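Local coordinates for protein transcriptional regulator (Pyrococcus horikoshii, PDB 1UDD) that is of unknown function but belongs to the all-helical TENA/THI-4/PQQC family, at residues A[42-47]-A[94-99]; A[48-53]-A[82-87]; A[88-93]-A[156-161]. One frame throughout, in Å; residues are numbered along the deposited sequence.

How the contacts relate
Contacts 2 and 3 use successive parts of helix 82-93, and contact 1 the linker that follows it, on one flank of an all-helical chain. Contacts 1 and 2 share helix 36-63 and have centres about 10 Å apart. Tyr87 of contact 2 ties them, its OH lying 2.8 Å from Val43 O of contact 1, probably as a hydrogen bond. The centres of contacts 2 and 3 are about 15 Å apart. Contacts 1 and 3 interlock along the chain, with centres about 11 Å apart: Leu96 N lies 2.8 Å from Leu91 O, probably a hydrogen bond, part of the Schellman end of helix 82-93, and Val43 CG1 packs on Leu91 CD2 at 3.6 Å. Contact 2 is buried, whereas contact 3 lies at the surface.

Contact 1. Residues A[42-47]-A[94-99]; sequences YVLQDF and LDLTLE
Leu44 and Leu96 bury the most surface here, their side chains crossing at about a right angle with the CD1 methyls foremost. The modelled gap between those methyls is too short to be trusted, so only their general packing is secure. Leu96 reaches the helix because its CG stands anti to the carbonyl carbon (chi1 -68°). On one side of this pair Val43 and Leu94 meet tip to tip, Val43 CG2 lying 3.8 Å from Leu94 CD1. On the other, Leu98 sends CD2 obliquely to the Phe47 ring, 3.9 Å from Phe47 CE1. Three leucines, at every second position of 94-98, thus follow one flank of helix 36-63 while the chain turns from helix 82-93 into helix 98-103. The first of these helices ends in a Schellman motif, with Asp95 at positive phi as its C-prime residue, and Thr97 is the N-cap of the next. Beyond the segments, Tyr66 of the second subunit meets the Phe47 ring edge-to-face, bringing this corner to a subunit boundary. With only carbon atoms meeting between the segments, the linker is held to the helix by shape and hydrophobic burial, without a directional polar bond.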
loop_
_atom_site.group_PDB
_atom_site.type_symbol
_atom_site.label_atom_id
_atom_site.label_comp_id
_atom_site.label_asym_id
_atom_site.label_seq_id
_atom_site.Cartn_x
_atom_site.Cartn_y
_atom_site.Cartn_z
ATOM N N TYR A 42 16.533 25.942 5.459
ATOM C CA TYR A 42 16.537 24.578 5.968
ATOM C C TYR A 42 15.266 24.306 6.772
ATOM O O TYR A 42 14.536 23.349 6.482
ATOM C CB TYR A 42 17.787 24.355 6.840
ATOM C CG TYR A 42 17.729 23.143 7.749
ATOM C CD1 TYR A 42 17.719 21.842 7.230
ATOM C CD2 TYR A 42 17.658 23.301 9.130
ATOM C CE1 TYR A 42 17.636 20.730 8.074
ATOM C CE2 TYR A 42 17.572 22.204 9.979
ATOM C CZ TYR A 42 17.559 20.924 9.444
ATOM O OH TYR A 42 17.433 19.854 10.293
ATOM N N VAL A 43 14.992 25.141 7.775
ATOM C CA VAL A 43 13.796 24.945 8.588
ATOM C C VAL A 43 12.572 24.849 7.684
ATOM O O VAL A 43 11.729 23.964 7.852
ATOM C CB VAL A 43 13.599 26.092 9.617
ATOM C CG1 VAL A 43 12.236 25.952 10.303
ATOM C CG2 VAL A 43 14.704 26.045 10.670
ATOM N N LEU A 44 12.486 25.750 6.712
ATOM C CA LEU A 44 11.368 25.754 5.774
ATOM C C LEU A 44 11.213 24.394 5.090
ATOM O O LEU A 44 10.105 23.860 5.000
ATOM C CB LEU A 44 11.567 26.846 4.719
ATOM C CG LEU A 44 10.716 28.117 4.852
ATOM C CD1 LEU A 44 10.748 28.626 6.278
ATOM C CD2 LEU A 44 11.234 29.183 3.884
ATOM N N GLN A 45 12.324 23.838 4.613
ATOM C CA GLN A 45 12.303 22.544 3.946
ATOM C C GLN A 45 11.920 21.419 4.920
ATOM O O GLN A 45 11.592 20.313 4.487
ATOM C CB GLN A 45 13.674 22.242 3.338
ATOM C CG GLN A 45 14.080 23.110 2.156
ATOM C CD GLN A 45 13.252 22.846 0.911
ATOM O OE1 GLN A 45 13.165 21.711 0.431
ATOM N NE2 GLN A 45 12.643 23.901 0.371
ATOM N N ASP A 46 11.950 21.700 6.224
ATOM C CA ASP A 46 11.607 20.695 7.224
ATOM C C ASP A 46 10.138 20.307 7.314
ATOM O O ASP A 46 9.821 19.241 7.848
ATOM C CB ASP A 46 12.075 21.112 8.617
ATOM C CG ASP A 46 13.571 20.998 8.782
ATOM O OD1 ASP A 46 14.180 20.102 8.161
ATOM O OD2 ASP A 46 14.143 21.804 9.542
ATOM N N PHE A 47 9.233 21.153 6.824
ATOM C CA PHE A 47 7.820 20.792 6.894
ATOM C C PHE A 47 7.576 19.492 6.132
ATOM O O PHE A 47 7.010 18.534 6.660
ATOM C CB PHE A 47 6.930 21.874 6.290
ATOM C CG PHE A 47 5.479 21.529 6.337
ATOM C CD1 PHE A 47 4.811 21.466 7.557
ATOM C CD2 PHE A 47 4.779 21.235 5.167
ATOM C CE1 PHE A 47 3.455 21.113 7.612
ATOM C CE2 PHE A 47 3.423 20.881 5.211
ATOM C CZ PHE A 47 2.763 20.821 6.439
ATOM N N LEU A 94 11.984 32.754 14.043
ATOM C CA LEU A 94 12.607 33.156 12.776
ATOM C C LEU A 94 11.722 34.076 11.929
ATOM O O LEU A 94 12.019 34.325 10.761
ATOM C CB LEU A 94 12.979 31.914 11.944
ATOM C CG LEU A 94 14.025 30.928 12.486
ATOM C CD1 LEU A 94 14.018 29.653 11.639
ATOM C CD2 LEU A 94 15.399 31.571 12.477
ATOM N N ASP A 95 10.643 34.585 12.523
ATOM C CA ASP A 95 9.713 35.464 11.812
ATOM C C ASP A 95 9.141 34.775 10.585
ATOM O O ASP A 95 9.137 35.338 9.488
ATOM C CB ASP A 95 10.396 36.762 11.373
ATOM C CG ASP A 95 10.828 37.613 12.542
ATOM O OD1 ASP A 95 9.967 37.927 13.395
ATOM O OD2 ASP A 95 12.027 37.967 12.605
ATOM N N LEU A 96 8.682 33.544 10.779
ATOM C CA LEU A 96 8.071 32.756 9.719
ATOM C C LEU A 96 6.818 32.160 10.318
ATOM O O LEU A 96 6.686 32.097 11.544
ATOM C CB LEU A 96 9.010 31.638 9.262
ATOM C CG LEU A 96 10.269 32.111 8.539
ATOM C CD1 LEU A 96 11.252 30.959 8.348
ATOM C CD2 LEU A 96 9.857 32.717 7.203
ATOM N N THR A 97 5.894 31.738 9.464
ATOM C CA THR A 97 4.644 31.139 9.928
ATOM C C THR A 97 4.468 29.769 9.273
ATOM O O THR A 97 5.039 29.507 8.215
ATOM C CB THR A 97 3.419 32.010 9.544
ATOM O OG1 THR A 97 3.245 31.977 8.125
ATOM C CG2 THR A 97 3.624 33.452 9.980
ATOM N N LEU A 98 3.669 28.906 9.896
ATOM C CA LEU A 98 3.407 27.576 9.350
ATOM C C LEU A 98 2.983 27.742 7.889
ATOM O O LEU A 98 3.363 26.949 7.017
ATOM C CB LEU A 98 2.289 26.892 10.146
ATOM C CG LEU A 98 2.329 25.358 10.243
ATOM C CD1 LEU A 98 1.012 24.856 10.845
ATOM C CD2 LEU A 98 2.553 24.741 8.871
ATOM N N GLU A 99 2.213 28.798 7.632
ATOM C CA GLU A 99 1.724 29.101 6.294
ATOM C C GLU A 99 2.891 29.158 5.315
ATOM O O GLU A 99 2.827 28.599 4.218
ATOM C CB GLU A 99 0.986 30.448 6.299
ATOM C CG GLU A 99 0.317 30.789 7.641
ATOM C CD GLU A 99 -0.275 32.208 7.684
ATOM O OE1 GLU A 99 -1.348 32.429 7.076
ATOM O OE2 GLU A 99 0.342 33.099 8.322
#

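Contact 2. Residues A[48-53]-A[82-87]; sequences NYLVGL and VEVENY
Helix 36-63 and helix 82-93 come together at Leu50 and Val84, whose CA atoms lie 7.9 Å apart. Both segments are regular helix. Gly52 N bonds to Asn48 O at 2.9 Å in one, and Tyr87 N to Glu83 O at 2.8 Å in the other. From the first helix Leu50 alone fills the gap, pointing toward its neighbour with CG anti to the backbone N (chi1 179°) and the chain extended beyond. Its two methyls straddle one methyl of Val84: Val84 CG2 is 3.6 Å from Leu50 CD1 and 3.8 Å from Leu50 CD2, the side chains crossing at about a right angle. Leu50 CD1 also comes obliquely to the Tyr87 ring, 4.1 Å from Tyr87 CD2. Three residues further along the helix than Val84, that ring flanks the leucine from the next turn. Tyr87 OH hydrogen-bonds to the backbone O of Val43, about two turns before Leu50 on helix 36-63. Glu83 starts toward helix 36-63, but its carboxylate leads away and takes a weak bond from Asn86 ND2. Beyond, Val84 also packs on Tyr66 of the second subunit. The contact is therefore a buried apolar contact of one leucine against a valine and a tyrosine ring, with the tyrosine hydroxyl hydrogen-bonded to the backbone of the facing helix 36-63.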
loop_
_atom_site.group_PDB
_atom_site.type_symbol
_atom_site.label_atom_id
_atom_site.label_comp_id
_atom_site.label_asym_id
_atom_site.label_seq_id
_atom_site.Cartn_x
_atom_site.Cartn_y
_atom_site.Cartn_z
ATOM N N ASN A 48 8.016 19.474 4.883
ATOM C CA ASN A 48 7.849 18.309 4.038
ATOM C C ASN A 48 8.492 17.070 4.659
ATOM O O ASN A 48 8.034 15.947 4.436
ATOM C CB ASN A 48 8.462 18.566 2.672
ATOM C CG ASN A 48 8.013 17.556 1.657
ATOM O OD1 ASN A 48 6.820 17.448 1.377
ATOM N ND2 ASN A 48 8.959 16.799 1.100
ATOM N N TYR A 49 9.559 17.286 5.420
ATOM C CA TYR A 49 10.281 16.212 6.086
ATOM C C TYR A 49 9.403 15.699 7.231
ATOM O O TYR A 49 9.250 14.492 7.426
ATOM C CB TYR A 49 11.617 16.762 6.617
ATOM C CG TYR A 49 12.646 15.725 7.046
ATOM C CD1 TYR A 49 14.006 15.921 6.776
ATOM C CD2 TYR A 49 12.278 14.586 7.767
ATOM C CE1 TYR A 49 14.975 15.014 7.215
ATOM C CE2 TYR A 49 13.243 13.671 8.211
ATOM C CZ TYR A 49 14.585 13.897 7.931
ATOM O OH TYR A 49 15.542 13.024 8.395
ATOM N N LEU A 50 8.824 16.640 7.968
ATOM C CA LEU A 50 7.953 16.352 9.099
ATOM C C LEU A 50 6.755 15.519 8.632
ATOM O O LEU A 50 6.406 14.503 9.250
ATOM C CB LEU A 50 7.494 17.680 9.704
ATOM C CG LEU A 50 6.542 17.745 10.892
ATOM C CD1 LEU A 50 6.387 19.203 11.306
ATOM C CD2 LEU A 50 5.192 17.148 10.535
ATOM N N VAL A 51 6.128 15.960 7.544
ATOM C CA VAL A 51 4.989 15.254 6.986
ATOM C C VAL A 51 5.436 13.883 6.437
ATOM O O VAL A 51 4.818 12.861 6.722
ATOM C CB VAL A 51 4.311 16.093 5.846
ATOM C CG1 VAL A 51 3.204 15.284 5.172
ATOM C CG2 VAL A 51 3.721 17.377 6.422
ATOM N N GLY A 52 6.523 13.867 5.672
ATOM C CA GLY A 52 7.011 12.622 5.091
ATOM C C GLY A 52 7.382 11.556 6.112
ATOM O O GLY A 52 7.119 10.362 5.910
ATOM N N LEU A 53 8.016 11.974 7.200
ATOM C CA LEU A 53 8.401 11.040 8.254
ATOM C C LEU A 53 7.112 10.447 8.820
ATOM O O LEU A 53 7.033 9.260 9.126
ATOM C CB LEU A 53 9.164 11.779 9.347
ATOM C CG LEU A 53 10.072 10.989 10.293
ATOM C CD1 LEU A 53 11.188 10.335 9.488
ATOM C CD2 LEU A 53 10.667 11.936 11.355
ATOM N N VAL A 82 2.740 17.299 18.674
ATOM C CA VAL A 82 3.727 17.892 19.566
ATOM C C VAL A 82 4.822 18.577 18.753
ATOM O O VAL A 82 5.172 19.724 19.022
ATOM C CB VAL A 82 4.391 16.814 20.445
ATOM C CG1 VAL A 82 5.379 17.458 21.393
ATOM C CG2 VAL A 82 3.335 16.024 21.206
ATOM N N GLU A 83 5.356 17.872 17.755
ATOM C CA GLU A 83 6.436 18.402 16.929
ATOM C C GLU A 83 6.034 19.530 15.984
ATOM O O GLU A 83 6.854 20.390 15.659
ATOM C CB GLU A 83 7.105 17.275 16.130
ATOM C CG GLU A 83 7.837 16.275 16.995
ATOM C CD GLU A 83 8.760 16.949 17.990
ATOM O OE1 GLU A 83 9.645 17.711 17.559
ATOM O OE2 GLU A 83 8.602 16.719 19.203
ATOM N N VAL A 84 4.794 19.520 15.510
ATOM C CA VAL A 84 4.348 20.605 14.652
ATOM C C VAL A 84 4.272 21.852 15.545
ATOM O O VAL A 84 4.595 22.962 15.110
ATOM C CB VAL A 84 2.969 20.309 14.035
ATOM C CG1 VAL A 84 2.325 21.602 13.566
ATOM C CG2 VAL A 84 3.128 19.349 12.862
ATOM N N GLU A 85 3.873 21.659 16.801
ATOM C CA GLU A 85 3.788 22.771 17.748
ATOM C C GLU A 85 5.166 23.366 18.011
ATOM O O GLU A 85 5.321 24.595 18.036
ATOM C CB GLU A 85 3.155 22.317 19.067
ATOM C CG GLU A 85 1.636 22.183 18.979
ATOM C CD GLU A 85 1.011 21.602 20.239
ATOM O OE1 GLU A 85 1.201 22.196 21.326
ATOM O OE2 GLU A 85 0.328 20.557 20.140
ATOM N N ASN A 86 6.160 22.498 18.216
ATOM C CA ASN A 86 7.530 22.939 18.441
ATOM C C ASN A 86 8.058 23.611 17.183
ATOM O O ASN A 86 8.714 24.645 17.249
ATOM C CB ASN A 86 8.434 21.757 18.770
ATOM C CG ASN A 86 8.094 21.115 20.091
ATOM O OD1 ASN A 86 7.905 21.799 21.093
ATOM N ND2 ASN A 86 8.030 19.791 20.106
ATOM N N TYR A 87 7.765 23.008 16.031
ATOM C CA TYR A 87 8.204 23.533 14.748
ATOM C C TYR A 87 7.624 24.927 14.542
ATOM O O TYR A 87 8.308 25.814 14.025
ATOM C CB TYR A 87 7.753 22.597 13.629
ATOM C CG TYR A 87 8.108 23.028 12.227
ATOM C CD1 TYR A 87 9.433 23.159 11.824
ATOM C CD2 TYR A 87 7.106 23.257 11.282
ATOM C CE1 TYR A 87 9.752 23.507 10.507
ATOM C CE2 TYR A 87 7.410 23.603 9.962
ATOM C CZ TYR A 87 8.730 23.730 9.582
ATOM O OH TYR A 87 9.013 24.102 8.284
#

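Contact 3. Residues A[88-93]-A[156-161]; sequences VKLLKE and IKIYRE
Glu93 OE2 and Glu161 OE2 lie 2.7 Å apart, the shortest polar approach between helix 82-93 and helix 157-164. The two carboxylates come from opposite directions with their planes 55° apart. Glu161 CG is crowded by its own helix in the model, so the distance is uncertain; if it is real, one acid group probably holds a proton, which would relieve the like charges. Ile158 slides past Glu93 in the opposite direction, so that Ile158 CD1 lies 3.6 Å from Glu93 CB, while Ile158 CG1 runs alongside the carboxylate, 3.9 Å from Glu93 OE1. CG1, anti to the carbonyl carbon (chi1 -70°), carries CD1 to the glutamate, while CG2 meets Leu90 and also lies near the Glu93 carboxylate. There Leu90 comes in obliquely, its CD1 lying 3.8 Å from Ile158 CG2. Ile158 is thus the apolar centre of the contact, with Glu93 CB lying against its CD1. The two segments run nearly antiparallel, their axes at 166° and 11.3 Å apart at closest approach, with Glu93 and Ile158 nearest in the backbone. Helix 36-63 backs this surface pair: Leu90 touches its Val43, and Ile158 its Phe39, while Leu94, just past the end of helix 82-93, also packs on Ile158. Helix 157-164 thus lies alongside the C-terminal end of helix 82-93, near the start of helix 36-63 at the edge of the fold.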
loop_
_atom_site.group_PDB
_atom_site.type_symbol
_atom_site.label_atom_id
_atom_site.label_comp_id
_atom_site.label_asym_id
_atom_site.label_seq_id
_atom_site.Cartn_x
_atom_site.Cartn_y
_atom_site.Cartn_z
ATOM N N VAL A 88 6.370 25.121 14.950
ATOM C CA VAL A 88 5.730 26.425 14.813
ATOM C C VAL A 88 6.444 27.454 15.691
ATOM O O VAL A 88 6.671 28.588 15.261
ATOM C CB VAL A 88 4.228 26.365 15.195
ATOM C CG1 VAL A 88 3.666 27.779 15.403
ATOM C CG2 VAL A 88 3.454 25.668 14.088
ATOM N N LYS A 89 6.804 27.054 16.912
ATOM C CA LYS A 89 7.506 27.948 17.835
ATOM C C LYS A 89 8.856 28.352 17.258
ATOM O O LYS A 89 9.286 29.500 17.408
ATOM C CB LYS A 89 7.710 27.286 19.202
ATOM C CG LYS A 89 6.427 27.075 19.978
ATOM C CD LYS A 89 6.681 26.635 21.418
ATOM C CE LYS A 89 5.364 26.331 22.131
ATOM N NZ LYS A 89 5.545 25.816 23.527
ATOM N N LEU A 90 9.523 27.405 16.601
ATOM C CA LEU A 90 10.815 27.671 15.978
ATOM C C LEU A 90 10.604 28.631 14.812
ATOM O O LEU A 90 11.341 29.609 14.656
ATOM C CB LEU A 90 11.447 26.372 15.467
ATOM C CG LEU A 90 12.665 26.489 14.544
ATOM C CD1 LEU A 90 13.772 27.316 15.214
ATOM C CD2 LEU A 90 13.164 25.083 14.203
ATOM N N LEU A 91 9.599 28.343 13.988
ATOM C CA LEU A 91 9.282 29.198 12.846
ATOM C C LEU A 91 9.046 30.633 13.310
ATOM O O LEU A 91 9.437 31.590 12.633
ATOM C CB LEU A 91 8.019 28.701 12.147
ATOM C CG LEU A 91 8.121 27.397 11.358
ATOM C CD1 LEU A 91 6.722 26.939 10.994
ATOM C CD2 LEU A 91 8.983 27.596 10.108
ATOM N N LYS A 92 8.399 30.770 14.466
ATOM C CA LYS A 92 8.094 32.078 15.023
ATOM C C LYS A 92 9.377 32.850 15.318
ATOM O O LYS A 92 9.557 33.973 14.838
ATOM C CB LYS A 92 7.253 31.938 16.295
ATOM C CG LYS A 92 6.822 33.283 16.884
ATOM C CD LYS A 92 5.682 33.152 17.896
ATOM C CE LYS A 92 5.091 34.525 18.240
ATOM N NZ LYS A 92 3.950 34.444 19.203
ATOM N N GLU A 93 10.270 32.245 16.100
ATOM C CA GLU A 93 11.538 32.878 16.438
ATOM C C GLU A 93 12.239 33.394 15.180
ATOM O O GLU A 93 13.002 34.357 15.244
ATOM C CB GLU A 93 12.469 31.887 17.142
ATOM C CG GLU A 93 11.910 31.268 18.398
ATOM C CD GLU A 93 12.841 30.224 18.985
ATOM O OE1 GLU A 93 13.323 29.356 18.224
ATOM O OE2 GLU A 93 13.090 30.262 20.209
ATOM N N ILE A 156 24.543 31.909 19.050
ATOM C CA ILE A 156 23.144 32.049 18.659
ATOM C C ILE A 156 22.143 31.169 19.419
ATOM O O ILE A 156 22.086 29.952 19.216
ATOM C CB ILE A 156 23.007 31.794 17.150
ATOM C CG1 ILE A 156 24.120 32.551 16.411
ATOM C CG2 ILE A 156 21.641 32.248 16.675
ATOM C CD1 ILE A 156 24.117 32.397 14.893
ATOM N N LYS A 157 21.333 31.802 20.269
ATOM C CA LYS A 157 20.345 31.097 21.089
ATOM C C LYS A 157 19.412 30.141 20.358
ATOM O O LYS A 157 19.125 29.052 20.859
ATOM C CB LYS A 157 19.492 32.090 21.885
ATOM C CG LYS A 157 18.469 31.419 22.807
ATOM C CD LYS A 157 17.926 32.388 23.850
ATOM C CE LYS A 157 17.120 31.659 24.922
ATOM N NZ LYS A 157 16.850 32.494 26.135
ATOM N N ILE A 158 18.924 30.550 19.194
ATOM C CA ILE A 158 18.015 29.707 18.427
ATOM C C ILE A 158 18.710 28.406 18.030
ATOM O O ILE A 158 18.125 27.327 18.133
ATOM C CB ILE A 158 17.498 30.431 17.160
ATOM C CG1 ILE A 158 16.536 31.553 17.566
ATOM C CG2 ILE A 158 16.776 29.445 16.242
ATOM C CD1 ILE A 158 15.920 32.276 16.397
ATOM N N TYR A 159 19.957 28.514 17.578
ATOM C CA TYR A 159 20.714 27.335 17.199
ATOM C C TYR A 159 20.924 26.443 18.419
ATOM O O TYR A 159 20.863 25.219 18.316
ATOM C CB TYR A 159 22.075 27.723 16.625
ATOM C CG TYR A 159 22.018 28.433 15.304
ATOM C CD1 TYR A 159 20.814 28.597 14.623
ATOM C CD2 TYR A 159 23.175 28.950 14.726
ATOM C CE1 TYR A 159 20.765 29.263 13.400
ATOM C CE2 TYR A 159 23.137 29.616 13.506
ATOM C CZ TYR A 159 21.933 29.774 12.851
ATOM O OH TYR A 159 21.888 30.474 11.664
ATOM N N ARG A 160 21.169 27.049 19.577
ATOM C CA ARG A 160 21.388 26.264 20.788
ATOM C C ARG A 160 20.139 25.503 21.183
ATOM O O ARG A 160 20.209 24.321 21.506
ATOM C CB ARG A 160 21.820 27.143 21.963
ATOM C CG ARG A 160 23.220 27.723 21.857
ATOM C CD ARG A 160 23.740 28.094 23.241
ATOM N NE ARG A 160 22.837 29.000 23.944
ATOM C CZ ARG A 160 22.759 30.306 23.715
ATOM N NH1 ARG A 160 23.536 30.874 22.803
ATOM N NH2 ARG A 160 21.895 31.043 24.397
ATOM N N GLU A 161 18.999 26.181 21.173
ATOM C CA GLU A 161 17.752 25.532 21.535
ATOM C C GLU A 161 17.559 24.364 20.569
ATOM O O GLU A 161 17.344 23.225 20.980
ATOM C CB GLU A 161 16.582 26.512 21.401
ATOM C CG GLU A 161 16.804 27.867 22.065
ATOM C CD GLU A 161 15.576 28.770 21.982
ATOM O OE1 GLU A 161 14.620 28.552 22.758
ATOM O OE2 GLU A 161 15.565 29.689 21.131
#